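Local coordinates for protein endo-1,3-beta-glucanase, family GH16 (Zobellia galactanivorans, PDB 4BPZ) that probably hydrolyses internal beta-1,3-glucosidic bonds of glucans such as algal laminarin through its family 16 glycoside hydrolase domain, which also binds calcium, at residues 64-68 / 226-230; 102-108 / 242-248. The protein carries 1 engineered substitution. All coordinates share one frame; numbering follows the deposited sequence.

Contact 1 of 2, residues 64-68 / 226-230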
ATOM      1  N   LEU A  64      -5.739   8.706  10.140  1.00 13.26           N
ATOM      2  CA  LEU A  64      -6.328   8.564   8.812  1.00 12.90           C
ATOM      3  C   LEU A  64      -7.189   7.333   8.796  1.00 13.11           C
ATOM      4  O   LEU A  64      -6.801   6.276   9.303  1.00 13.40           O
ATOM      5  CB  LEU A  64      -5.139   8.374   7.790  1.00 13.07           C
ATOM      6  CG  LEU A  64      -5.574   7.909   6.401  1.00 12.60           C
ATOM      7  CD1 LEU A  64      -6.348   8.987   5.656  1.00 14.44           C
ATOM      8  CD2 LEU A  64      -4.334   7.527   5.631  1.00 14.72           C
ATOM      9  N   LYS A  65      -8.368   7.437   8.169  1.00 12.77           N
ATOM     10  CA  LYS A  65      -9.144   6.268   7.851  1.00 12.53           C
ATOM     11  C   LYS A  65      -9.294   6.162   6.365  1.00 12.02           C
ATOM     12  O   LYS A  65      -9.608   7.166   5.668  1.00 13.21           O
ATOM     13  CB  LYS A  65     -10.589   6.386   8.421  1.00 14.11           C
ATOM     14  CG  LYS A  65     -10.658   6.253   9.916  1.00 15.52           C
ATOM     15  CD  LYS A  65     -10.267   7.521  10.682  1.00 16.72           C
ATOM     16  CE  LYS A  65     -10.791   7.498  12.092  1.00 19.08           C
ATOM     17  NZ  LYS A  65     -10.300   8.673  12.830  1.00 19.32           N
ATOM     18  N   ILE A  66      -9.055   4.948   5.829  1.00 10.98           N
ATOM     19  CA  ILE A  66      -9.500   4.581   4.491  1.00 11.04           C
ATOM     20  C   ILE A  66     -10.688   3.638   4.718  1.00 11.45           C
ATOM     21  O   ILE A  66     -10.628   2.755   5.588  1.00 11.66           O
ATOM     22  CB  ILE A  66      -8.374   3.867   3.674  1.00 11.28           C
ATOM     23  CG1 ILE A  66      -7.256   4.905   3.481  1.00 12.99           C
ATOM     24  CG2 ILE A  66      -8.930   3.350   2.374  1.00 12.71           C
ATOM     25  CD1 ILE A  66      -5.949   4.252   2.909  1.00 16.10           C
ATOM     26  N   ARG A  67     -11.774   3.882   3.984  1.00 11.33           N
ATOM     27  CA  ARG A  67     -13.043   3.146   4.218  1.00 10.73           C
ATOM     28  C   ARG A  67     -13.511   2.595   2.922  1.00 11.22           C
ATOM     29  O   ARG A  67     -13.731   3.322   1.938  1.00 11.84           O
ATOM     30  CB  ARG A  67     -14.028   4.127   4.854  1.00 11.79           C
ATOM     31  CG  ARG A  67     -15.433   3.490   5.052  1.00 11.23           C
ATOM     32  CD  ARG A  67     -16.311   4.267   5.989  1.00 13.15           C
ATOM     33  NE  ARG A  67     -16.432   5.667   5.555  1.00 12.53           N
ATOM     34  CZ  ARG A  67     -16.708   6.708   6.355  1.00 11.54           C
ATOM     35  NH1 ARG A  67     -16.969   6.495   7.656  1.00 12.86           N
ATOM     36  NH2 ARG A  67     -16.691   7.930   5.834  1.00 12.90           N
ATOM     37  N   ALA A  68     -13.694   1.259   2.900  1.00 10.74           N
ATOM     38  CA  ALA A  68     -14.282   0.555   1.764  1.00 10.95           C
ATOM     39  C   ALA A  68     -15.777   0.388   2.033  1.00 11.79           C
ATOM     40  O   ALA A  68     -16.165   0.071   3.171  1.00 13.00           O
ATOM     41  CB  ALA A  68     -13.640  -0.788   1.614  1.00 12.92           C
ATOM     42  N   LEU A 226      -1.176   3.339  -0.051  1.00 10.83           N
ATOM     43  CA  LEU A 226      -2.054   2.876   1.035  1.00 10.06           C
ATOM     44  C   LEU A 226      -3.419   2.665   0.427  1.00  9.44           C
ATOM     45  O   LEU A 226      -3.939   3.580  -0.232  1.00 10.93           O
ATOM     46  CB  LEU A 226      -2.209   3.986   2.102  1.00 11.42           C
ATOM     47  CG  LEU A 226      -0.906   4.384   2.755  1.00 12.07           C
ATOM     48  CD1 LEU A 226      -1.187   5.683   3.579  1.00 14.37           C
ATOM     49  CD2 LEU A 226      -0.296   3.308   3.603  1.00 13.62           C
ATOM     50  N   ASN A 227      -4.037   1.508   0.640  1.00 10.16           N
ATOM     51  CA  ASN A 227      -5.324   1.260  -0.019  1.00 10.34           C
ATOM     52  C   ASN A 227      -6.086   0.142   0.698  1.00 10.25           C
ATOM     53  O   ASN A 227      -5.477  -0.643   1.436  1.00 10.34           O
ATOM     54  CB  ASN A 227      -5.161   0.918  -1.504  1.00 10.72           C
ATOM     55  CG  ASN A 227      -4.461  -0.390  -1.727  1.00 10.73           C
ATOM     56  OD1 ASN A 227      -3.240  -0.456  -1.557  1.00 12.23           O
ATOM     57  ND2 ASN A 227      -5.198  -1.456  -1.980  1.00 11.93           N
ATOM     58  N   ILE A 228      -7.376   0.028   0.412  1.00 10.46           N
ATOM     59  CA  ILE A 228      -8.137  -1.242   0.652  1.00 10.59           C
ATOM     60  C   ILE A 228      -8.710  -1.675  -0.665  1.00  9.94           C
ATOM     61  O   ILE A 228      -9.602  -0.983  -1.173  1.00 11.06           O
ATOM     62  CB  ILE A 228      -9.267  -1.127   1.694  1.00 11.52           C
ATOM     63  CG1 ILE A 228      -8.873  -0.461   3.013  1.00 11.56           C
ATOM     64  CG2 ILE A 228      -9.819  -2.545   1.924  1.00 12.01           C
ATOM     65  CD1 ILE A 228     -10.102  -0.180   3.878  1.00 13.00           C
ATOM     66  N   ALA A 229      -8.277  -2.795  -1.216  1.00 10.17           N
ATOM     67  CA  ALA A 229      -8.980  -3.391  -2.357  1.00 11.22           C
ATOM     68  C   ALA A 229     -10.105  -4.259  -1.814  1.00 10.78           C
ATOM     69  O   ALA A 229     -10.044  -4.754  -0.690  1.00 11.05           O
ATOM     70  CB  ALA A 229      -7.990  -4.193  -3.182  1.00 11.11           C
ATOM     71  N   MET A 230     -11.102  -4.482  -2.631  1.00 11.63           N
ATOM     72  CA  MET A 230     -12.241  -5.407  -2.307  1.00 11.30           C
ATOM     73  C   MET A 230     -12.231  -6.560  -3.286  1.00 11.91           C
ATOM     74  O   MET A 230     -12.186  -6.372  -4.494  1.00 12.63           O
ATOM     75  CB  MET A 230     -13.532  -4.684  -2.383  1.00 12.60           C
ATOM     76  CG  MET A 230     -13.746  -3.653  -1.279  1.00 13.07           C
ATOM     77  SD  MET A 230     -13.653  -4.317   0.433  1.00 13.07           S
ATOM     78  CE  MET A 230     -14.975  -5.551   0.406  1.00 14.35           C
TER

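Contact 2 of 2, residues 102-108 / 242-248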
ATOM      1  N   ALA A 102      -0.904   1.085  12.446  1.00 12.89           N
ATOM      2  CA  ALA A 102      -2.240   0.950  11.909  1.00 12.63           C
ATOM      3  C   ALA A 102      -3.019  -0.170  12.569  1.00 12.98           C
ATOM      4  O   ALA A 102      -2.463  -1.085  13.135  1.00 14.00           O
ATOM      5  CB  ALA A 102      -2.133   0.604  10.375  1.00 14.81           C
ATOM      6  N   LYS A 103      -4.347  -0.072  12.383  1.00 13.30           N
ATOM      7  CA  LYS A 103      -5.343  -1.095  12.656  1.00 13.91           C
ATOM      8  C   LYS A 103      -5.933  -1.493  11.333  1.00 12.47           C
ATOM      9  O   LYS A 103      -6.281  -0.634  10.509  1.00 13.86           O
ATOM     10  CB  LYS A 103      -6.452  -0.589  13.579  1.00 15.56           C
ATOM     11  CG  LYS A 103      -6.020  -0.504  15.036  1.00 17.55           C
ATOM     12  CD  LYS A 103      -7.164   0.062  15.898  1.00 21.71           C
ATOM     13  CE  LYS A 103      -6.690   0.301  17.273  1.00 25.25           C
ATOM     14  NZ  LYS A 103      -7.893   0.725  18.115  1.00 30.92           N
ATOM     15  N   LEU A 104      -6.048  -2.809  11.090  1.00 12.92           N
ATOM     16  CA  LEU A 104      -6.460  -3.349   9.792  1.00 12.80           C
ATOM     17  C   LEU A 104      -7.965  -3.613   9.733  1.00 12.18           C
ATOM     18  O   LEU A 104      -8.577  -3.887  10.798  1.00 14.36           O
ATOM     19  CB  LEU A 104      -5.648  -4.622   9.433  1.00 12.80           C
ATOM     20  CG  LEU A 104      -4.153  -4.447   9.521  1.00 13.89           C
ATOM     21  CD1 LEU A 104      -3.478  -5.720   9.062  1.00 14.99           C
ATOM     22  CD2 LEU A 104      -3.618  -3.259   8.778  1.00 15.14           C
ATOM     23  N   PRO A 105      -8.569  -3.677   8.559  1.00 12.14           N
ATOM     24  CA  PRO A 105      -9.984  -4.080   8.484  1.00 12.86           C
ATOM     25  C   PRO A 105     -10.155  -5.498   9.014  1.00 12.64           C
ATOM     26  O   PRO A 105      -9.339  -6.395   8.750  1.00 14.27           O
ATOM     27  CB  PRO A 105     -10.278  -3.986   6.969  1.00 13.84           C
ATOM     28  CG  PRO A 105      -9.164  -3.190   6.391  1.00 16.98           C
ATOM     29  CD  PRO A 105      -7.993  -3.226   7.288  1.00 12.32           C
ATOM     30  N   SER A 106     -11.274  -5.736   9.683  1.00 13.90           N
ATOM     31  CA  SER A 106     -11.584  -7.103  10.169  1.00 14.41           C
ATOM     32  C   SER A 106     -12.420  -7.921   9.236  1.00 13.40           C
ATOM     33  O   SER A 106     -12.476  -9.148   9.441  1.00 14.77           O
ATOM     34  CB  SER A 106     -12.386  -6.996  11.526  1.00 15.76           C
ATOM     35  OG  SER A 106     -13.606  -6.354  11.315  1.00 16.76           O
ATOM     36  N   LYS A 107     -13.125  -7.317   8.281  1.00 13.16           N
ATOM     37  CA  LYS A 107     -14.159  -8.024   7.583  1.00 14.54           C
ATOM     38  C   LYS A 107     -13.632  -8.839   6.442  1.00 13.86           C
ATOM     39  O   LYS A 107     -12.681  -8.504   5.716  1.00 13.91           O
ATOM     40  CB  LYS A 107     -15.248  -7.082   7.078  1.00 15.14           C
ATOM     41  CG  LYS A 107     -16.050  -6.491   8.273  1.00 16.61           C
ATOM     42  CD  LYS A 107     -17.143  -5.542   7.844  1.00 17.72           C
ATOM     43  CE  LYS A 107     -17.915  -5.011   9.066  1.00 17.77           C
ATOM     44  NZ  LYS A 107     -18.976  -4.066   8.628  1.00 19.23           N
ATOM     45  N   LYS A 108     -14.339  -9.954   6.180  1.00 13.74           N
ATOM     46  CA  LYS A 108     -14.033 -10.797   5.063  1.00 13.69           C
ATOM     47  C   LYS A 108     -14.190 -10.051   3.740  1.00 14.11           C
ATOM     48  O   LYS A 108     -15.127  -9.275   3.616  1.00 15.31           O
ATOM     49  CB  LYS A 108     -14.968 -12.058   5.088  1.00 17.53           C
ATOM     50  CG  LYS A 108     -14.648 -13.101   4.054  1.00 18.78           C
ATOM     51  CD  LYS A 108     -15.455 -14.393   4.376  1.00 23.87           C
ATOM     52  CE  LYS A 108     -15.191 -15.339   3.207  1.00 31.69           C
ATOM     53  NZ  LYS A 108     -15.617 -16.762   3.405  1.00 38.39           N
ATOM     54  N   PHE A 242     -21.874  -7.429   3.439  1.00 19.12           N
ATOM     55  CA  PHE A 242     -20.841  -6.419   3.688  1.00 16.30           C
ATOM     56  C   PHE A 242     -21.443  -5.052   3.551  1.00 15.41           C
ATOM     57  O   PHE A 242     -22.126  -4.701   2.598  1.00 16.65           O
ATOM     58  CB  PHE A 242     -19.747  -6.625   2.653  1.00 17.16           C
ATOM     59  CG  PHE A 242     -18.571  -5.651   2.871  1.00 14.14           C
ATOM     60  CD1 PHE A 242     -17.582  -5.972   3.714  1.00 15.48           C
ATOM     61  CD2 PHE A 242     -18.530  -4.412   2.281  1.00 14.68           C
ATOM     62  CE1 PHE A 242     -16.480  -5.101   3.973  1.00 14.95           C
ATOM     63  CE2 PHE A 242     -17.442  -3.560   2.498  1.00 13.95           C
ATOM     64  CZ  PHE A 242     -16.457  -3.867   3.348  1.00 13.62           C
ATOM     65  N   THR A 243     -21.127  -4.216   4.536  1.00 14.57           N
ATOM     66  CA  THR A 243     -21.532  -2.815   4.523  1.00 15.58           C
ATOM     67  C   THR A 243     -20.339  -1.898   4.243  1.00 13.28           C
ATOM     68  O   THR A 243     -20.240  -1.302   3.171  1.00 14.53           O
ATOM     69  CB  THR A 243     -22.184  -2.402   5.856  1.00 16.67           C
ATOM     70  OG1 THR A 243     -21.365  -2.840   6.948  1.00 17.24           O
ATOM     71  CG2 THR A 243     -23.567  -3.021   5.986  1.00 21.30           C
ATOM     72  N   ASP A 244     -19.438  -1.792   5.216  1.00 14.10           N
ATOM     73  CA  ASP A 244     -18.247  -0.963   5.092  1.00 12.67           C
ATOM     74  C   ASP A 244     -17.213  -1.454   6.073  1.00 13.35           C
ATOM     75  O   ASP A 244     -17.505  -2.209   7.012  1.00 15.15           O
ATOM     76  CB  ASP A 244     -18.591   0.507   5.266  1.00 15.19           C
ATOM     77  CG  ASP A 244     -19.448   0.720   6.502  1.00 18.71           C
ATOM     78  OD1 ASP A 244     -18.992   0.538   7.607  1.00 20.69           O
ATOM     79  OD2 ASP A 244     -20.714   1.028   6.299  1.00 20.02           O
ATOM     80  N   ASP A 245     -15.947  -1.043   5.895  1.00 13.44           N
ATOM     81  CA  ASP A 245     -14.901  -1.337   6.875  1.00 13.92           C
ATOM     82  C   ASP A 245     -13.789  -0.334   6.730  1.00 12.17           C
ATOM     83  O   ASP A 245     -13.638   0.287   5.641  1.00 13.85           O
ATOM     84  CB  ASP A 245     -14.334  -2.750   6.732  1.00 14.41           C
ATOM     85  CG  ASP A 245     -13.826  -3.323   8.016  1.00 16.00           C
ATOM     86  OD1 ASP A 245     -13.947  -2.685   9.087  1.00 18.25           O
ATOM     87  OD2 ASP A 245     -13.278  -4.446   7.959  1.00 18.49           O
ATOM     88  N   ILE A 246     -12.986  -0.182   7.764  1.00 12.26           N
ATOM     89  CA  ILE A 246     -11.939   0.814   7.869  1.00 12.14           C
ATOM     90  C   ILE A 246     -10.564   0.221   8.074  1.00 12.00           C
ATOM     91  O   ILE A 246     -10.374  -0.712   8.807  1.00 12.94           O
ATOM     92  CB  ILE A 246     -12.285   1.833   9.002  1.00 13.51           C
ATOM     93  CG1 ILE A 246     -13.364   2.816   8.522  1.00 14.63           C
ATOM     94  CG2 ILE A 246     -11.065   2.588   9.530  1.00 14.87           C
ATOM     95  CD1 ILE A 246     -14.018   3.658   9.648  1.00 16.73           C
ATOM     96  N   PHE A 247      -9.585   0.879   7.445  1.00 11.61           N
ATOM     97  CA  PHE A 247      -8.128   0.721   7.673  1.00 11.08           C
ATOM     98  C   PHE A 247      -7.670   2.015   8.330  1.00 10.72           C
ATOM     99  O   PHE A 247      -7.831   3.076   7.715  1.00 12.26           O
ATOM    100  CB  PHE A 247      -7.525   0.549   6.286  1.00 11.69           C
ATOM    101  CG  PHE A 247      -6.036   0.309   6.172  1.00 11.48           C
ATOM    102  CD1 PHE A 247      -5.215   0.024   7.246  1.00 12.07           C
ATOM    103  CD2 PHE A 247      -5.461   0.383   4.901  1.00 11.88           C
ATOM    104  CE1 PHE A 247      -3.850  -0.169   7.053  1.00 13.06           C
ATOM    105  CE2 PHE A 247      -4.124   0.184   4.714  1.00 12.48           C
ATOM    106  CZ  PHE A 247      -3.338  -0.121   5.781  1.00 13.45           C
ATOM    107  N   GLU A 248      -7.259   1.962   9.571  1.00 12.24           N
ATOM    108  CA  GLU A 248      -6.985   3.138  10.362  1.00 12.49           C
ATOM    109  C   GLU A 248      -5.486   3.257  10.585  1.00 12.79           C
ATOM    110  O   GLU A 248      -4.841   2.357  11.117  1.00 14.25           O
ATOM    111  CB  GLU A 248      -7.698   3.031  11.706  1.00 15.08           C
ATOM    112  CG  GLU A 248      -7.548   4.299  12.483  1.00 17.25           C
ATOM    113  CD  GLU A 248      -8.252   4.323  13.822  1.00 21.46           C
ATOM    114  OE1 GLU A 248      -8.591   3.249  14.332  1.00 23.77           O
ATOM    115  OE2 GLU A 248      -8.440   5.415  14.371  1.00 21.57           O
TER
HETATM  116  O   HOH W   1      -8.550   3.466  17.026  1.00 35.52           O
HETATM  117  O   HOH W   2     -10.419  -1.666  11.729  1.00 47.20           O
HETATM  118  O   HOH W   3     -12.999  -3.664  11.325  1.00 24.99           O
HETATM  119  O   HOH W   4     -20.507  -5.755   7.007  1.00 20.85           O

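Contact 1 of 2, residues 64-68 / 226-230
With CG1 lying beside its own backbone N (chi1 -65°) and the chain then running out straight, Ile66 sends CD1 across to Leu226, where CD1 sits 3.8 Å from Leu226 CB, the two side chains crossing at about a right angle. The same torsion sets the other branch, CG2, opposite the backbone N and against Ile228, with Ile66 CG2 to Ile228 CG1 at 3.9 Å. These two isoleucines slide past each other in opposite directions, and Ile228 CD1 goes on to press on the backbone, 3.4 Å from Ile66 O. Ala68 meets its partners with a single methyl: Met230, bent at both chi2 and chi3, brings its sulfur to 3.7 Å (Ala68 CB to Met230 SD). At the other end Leu64 CD2 and Leu226 CD1 meet more loosely, at 4.2 Å. Cutting Ile66 back to an alanine is likely to open a gap between the strands, since Leu226 CB and Ile228 CG1 would lose the methyls they pack on. Segments 64-68 and 226-230 run nearly parallel, their axes 16° apart and 7.2 Å from each other at closest approach. The side chains that meet are all apolar, though the isoleucine methyls also touch backbone carbonyl oxygens. Asn227 faces the other way, its OD1 bonded to Trp115 of the glycan pocket. Apolar side chains interdigitating between strand layers are what the interior of the family 16 beta-sandwich jelly roll is made of, here close under that pocket.

Contact 2 of 2, residues 102-108 / 242-248
Lys107 crosses Phe242 and Asp245 obliquely and reaches the backbone of Asp244. CB comes up to the edge of the phenyl ring, near its plane, with Lys107 CB to Phe242 CE1 at 3.9 Å, and also borders the Asp245 carboxylate. CG stays beside that carboxylate, touching its OD2. CD passes between Phe242 CE1 and the Asp244 carbonyl oxygen, and CE keeps to that oxygen. With the chain extended from CG onward (chi2 180°), Lys107 NZ donates a hydrogen bond to Asp244 O, 2.9 Å away and nearly in line with the C=O. The ammonium also donates to water 4, which takes a second hydrogen from Thr243 N.

The backbone of Lys107 is held as well: Lys107 N donates to Asp245 OD2 at 2.9 Å (N-H...O angle 156°). Asp245 OD1 accepts from water 3, which itself accepts from Ser106 N, and takes a weak bond from Ile246 N.

At the other end of the contact, Lys103 and Glu248 form an antiparallel hydrogen-bonded pair, Lys103 N to Glu248 O at 2.8 Å and Glu248 N to Lys103 O at 2.9 Å. Their side chains lie side by side, and water 1 joins Lys103 NZ to Glu248 OE1, while OE2 bonds Thr63. Turned inward instead, Phe247 receives Leu104 CD2 at 3.5 Å from its CE1, has Lys103 O at its edge in the ring plane, and packs its CB on Pro105 CD.

Water 2 spans Leu104 O and Ile246 O, where Pro105 has no N-H to give. The regular strand pairing thus gives way, beyond Lys103, to side chains and waters, and the carboxylates of Asp244 and Asp245, near the Lys107 ammonium but not in contact with it, probably favour its charge without a direct salt bridge.

In the fold
From the N terminus, residues 64-68 come first, on strand 63-75, and segment 102-108 follows, starting on the last residues of strand 96-103 and running on as loop. The chain then travels a long way before 226-230 returns to close contact 1, a loop of 157 residues, and 242-248 closes contact 2 over 133; the two loops therefore cross. Strands 63-75 and 244-255 are sheet neighbours, and probable backbone hydrogen bonds link Ile66 to Phe247 and Ala68 to Asp245. Phe247 also packs on Ile228, so residues of both contacts meet in the interior. Calcium ligands sit close by in sequence: Gly62 two residues before 64-68, Asp250 two after 242-248.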